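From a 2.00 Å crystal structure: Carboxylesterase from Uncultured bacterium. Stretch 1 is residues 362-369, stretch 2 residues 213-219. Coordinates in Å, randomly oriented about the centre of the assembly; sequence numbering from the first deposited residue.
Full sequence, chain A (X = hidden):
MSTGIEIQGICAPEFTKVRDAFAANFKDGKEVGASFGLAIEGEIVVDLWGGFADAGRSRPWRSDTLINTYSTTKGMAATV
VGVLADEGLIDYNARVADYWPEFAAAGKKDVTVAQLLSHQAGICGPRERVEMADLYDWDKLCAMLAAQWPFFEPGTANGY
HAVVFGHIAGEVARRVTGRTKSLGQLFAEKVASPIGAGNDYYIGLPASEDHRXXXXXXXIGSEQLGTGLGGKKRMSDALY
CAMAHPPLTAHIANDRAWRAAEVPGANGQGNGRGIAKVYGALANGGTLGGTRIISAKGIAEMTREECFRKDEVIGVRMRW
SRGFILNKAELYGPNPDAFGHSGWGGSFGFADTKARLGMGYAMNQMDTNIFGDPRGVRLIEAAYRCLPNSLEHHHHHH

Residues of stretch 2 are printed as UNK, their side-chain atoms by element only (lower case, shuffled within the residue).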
# COMPACT_ATOMS: atom_id res chain seq x y z
N ALA A 362 -10.79 2.57 2.74
CA ALA A 362 -10.25 2.00 3.98
C ALA A 362 -11.35 1.82 5.02
O ALA A 362 -12.14 2.73 5.25
CB ALA A 362 -9.13 2.87 4.53
N MSE A 363 -11.37 0.67 5.68
CA MSE A 363 -12.47 0.32 6.58
C MSE A 363 -11.97 -0.55 7.73
O MSE A 363 -10.87 -1.09 7.66
CB MSE A 363 -13.58 -0.39 5.81
CG MSE A 363 -13.33 -1.87 5.58
SE MSE A 363 -11.70 -2.38 4.59
CE MSE A 363 -11.80 -1.10 3.19
N ASN A 364 -12.76 -0.68 8.79
CA ASN A 364 -12.31 -1.43 9.95
C ASN A 364 -12.91 -2.83 10.09
O ASN A 364 -12.46 -3.61 10.94
CB ASN A 364 -12.56 -0.61 11.23
CG ASN A 364 -14.04 -0.38 11.51
OD1 ASN A 364 -14.89 -0.55 10.64
ND2 ASN A 364 -14.33 0.06 12.73
N GLN A 365 -13.91 -3.17 9.28
CA GLN A 365 -14.44 -4.53 9.27
C GLN A 365 -13.81 -5.37 8.15
O GLN A 365 -14.10 -5.17 6.97
CB GLN A 365 -15.96 -4.54 9.11
CG GLN A 365 -16.54 -5.95 9.00
CD GLN A 365 -16.23 -6.81 10.23
OE1 GLN A 365 -16.72 -6.53 11.32
NE2 GLN A 365 -15.41 -7.84 10.04
N MSE A 366 -12.96 -6.31 8.53
CA MSE A 366 -12.25 -7.12 7.56
C MSE A 366 -13.14 -8.20 6.97
O MSE A 366 -14.06 -8.69 7.61
CB MSE A 366 -11.03 -7.76 8.21
CG MSE A 366 -10.01 -6.76 8.73
SE MSE A 366 -8.54 -7.72 9.56
CE MSE A 366 -7.76 -8.55 7.99
N ASP A 367 -12.85 -8.57 5.72
CA ASP A 367 -13.48 -9.70 5.06
C ASP A 367 -12.37 -10.62 4.57
O ASP A 367 -11.22 -10.20 4.49
CB ASP A 367 -14.38 -9.24 3.91
CG ASP A 367 -15.38 -10.30 3.48
OD1 ASP A 367 -15.11 -11.51 3.71
OD2 ASP A 367 -16.44 -9.94 2.93
N THR A 368 -12.71 -11.86 4.22
CA THR A 368 -11.70 -12.85 3.85
C THR A 368 -11.20 -12.70 2.41
O THR A 368 -11.72 -13.34 1.50
CB THR A 368 -12.24 -14.28 4.03
OG1 THR A 368 -13.48 -14.41 3.33
CG2 THR A 368 -12.46 -14.57 5.51
N ASN A 369 -10.18 -11.85 2.24
CA ASN A 369 -9.57 -11.56 0.95
C ASN A 369 -8.37 -10.62 1.13
O ASN A 369 -8.28 -9.89 2.12
CB ASN A 369 -10.58 -10.94 -0.03
CG ASN A 369 -11.13 -9.60 0.47
OD1 ASN A 369 -10.52 -8.55 0.27
ND2 ASN A 369 -12.31 -9.64 1.10
N UNK A 213 -7.28 6.76 15.69
CA UNK A 213 -7.36 5.40 15.14
C UNK A 213 -8.65 4.68 15.52
O UNK A 213 -9.03 4.63 16.69
c UNK A 213 -6.15 4.55 15.59
c UNK A 213 -4.86 5.21 15.16
c UNK A 213 -6.23 3.16 14.98
N UNK A 214 -9.33 4.14 14.52
CA UNK A 214 -10.50 3.32 14.74
C UNK A 214 -10.06 1.93 15.16
O UNK A 214 -8.88 1.60 15.09
c UNK A 214 -11.35 3.24 13.49
N UNK A 215 -11.01 1.10 15.57
CA UNK A 215 -10.70 -0.25 16.03
C UNK A 215 -10.79 -1.24 14.88
O UNK A 215 -11.81 -1.31 14.20
o UNK A 215 -13.58 -1.80 18.71
c UNK A 215 -11.45 -2.08 17.66
o UNK A 215 -12.41 -3.59 19.23
c UNK A 215 -12.56 -2.53 18.60
c UNK A 215 -11.64 -0.66 17.16
N UNK A 216 -9.73 -2.01 14.67
CA UNK A 216 -9.74 -3.01 13.62
C UNK A 216 -10.57 -4.22 14.04
O UNK A 216 -10.48 -4.69 15.17
c UNK A 216 -8.33 -3.45 13.26
c UNK A 216 -7.15 -2.44 10.39
se UNK A 216 -8.74 -3.49 10.43
c UNK A 216 -8.31 -4.43 12.10
N UNK A 217 -11.39 -4.74 13.13
CA UNK A 217 -12.28 -5.85 13.47
C UNK A 217 -12.05 -7.08 12.59
O UNK A 217 -12.13 -7.01 11.36
c UNK A 217 -13.78 -4.18 15.58
c UNK A 217 -15.40 -3.56 13.77
c UNK A 217 -14.01 -4.07 14.08
c UNK A 217 -13.74 -5.41 13.38
N UNK A 218 -11.75 -8.23 13.22
CA UNK A 218 -11.55 -9.49 12.50
C UNK A 218 -12.85 -10.00 11.89
O UNK A 218 -13.93 -9.59 12.31
c UNK A 218 -11.56 -9.87 14.86
c UNK A 218 -11.03 -10.43 13.59
c UNK A 218 -11.61 -8.38 14.68
N UNK A 219 -12.75 -10.89 10.91
CA UNK A 219 -13.93 -11.42 10.22
C UNK A 219 -14.76 -12.33 11.12
O UNK A 219 -14.36 -12.65 12.24
c UNK A 219 -14.78 -12.78 8.29
c UNK A 219 -12.57 -13.33 9.30
c UNK A 219 -13.54 -12.22 8.96

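Position 213 has three side-chain carbons. The first, bonded to CA, carries the other two. None of them touches stretch 1, which is out of reach. A fork directly at CB with only carbon on it is a valine, Val213.

Position 214 has a single side-chain carbon, its CB, which points toward stretch 1 and lies 4.4 Å from ND2 of Asn364. It is an alanine. Ala214 is buried and makes only this light contact.

Position 215 has three carbons in a row, and the third carries two oxygens. The nearest side-chain approach to stretch 1 is from CB of position 215 to ND2 of Asn364, 5.2 Å. The atoms fit a carboxylate on a two-carbon spacer, which is glutamate. The side chain of Glu215 is extended, with chi1 and chi2 both t. Its backbone does the work here. O of Glu215 lies 3.1 Å from CB of Asn364 and accepts a weak hydrogen bond from ND2 of Asn364 at 3.2 Å, with an angle of 132°.

Position 216 has an unbranched chain of two carbons, a selenium and a last carbon. The selenium of position 216 lies 3.9 Å from CG of Met366, itself a selenomethionine, and 4.2 Å from O of Met363. Selenium in this place marks selenomethionine, the residue written as methionine in the sequence. The contact of Met216 with Met366 is an apolar side-chain contact between two buried residues.

Position 217 has four side-chain carbons, forked at the second. Its CB points toward stretch 1 and lies 3.8 Å from OE1 of Gln365. Branching at that point, with no heteroatom, identifies leucine. CD1 of Leu217 comes to 3.9 Å from ND2 of Asn364. The backbone bonds twice: N of Leu217 donates to O of Asn364 at 2.7 Å, and O of Leu217 accepts from N of Met366 at 3.0 Å.

Position 218 has three carbons that close a ring onto the backbone N. Its backbone O accepts from NE2 of Gln365 at 3.2 Å. Only proline closes such a ring. The CA-to-CB bond of Pro218 points away from stretch 1, but its carbonyl is used.

Position 219 has three carbons, forked at the first. One of the two outer carbons of position 219 is 4.0 Å from CG2 of Thr368. It is again a valine. CA of Val219 is 3.8 Å from O of Met366. Val219 is exposed.

The two segments run in nearly the same direction, 17° apart. A single beta bridge pairs Gln365 with Leu217, and the two backbone bonds of Leu217 hold it by reaching the residues before and after Gln365. The CB of Gln365 points away, yet the end of its side chain comes back. There NE2 of Gln365 donates to O of Pro218 and also to O of Met366 at 2.9 Å, so one amide ties both segments together beyond the bridge. The selenomethionine pair adds apolar packing. In all, 491 Å² is buried between the stretches.

Stretch 2 (213-219) VAEMLPV
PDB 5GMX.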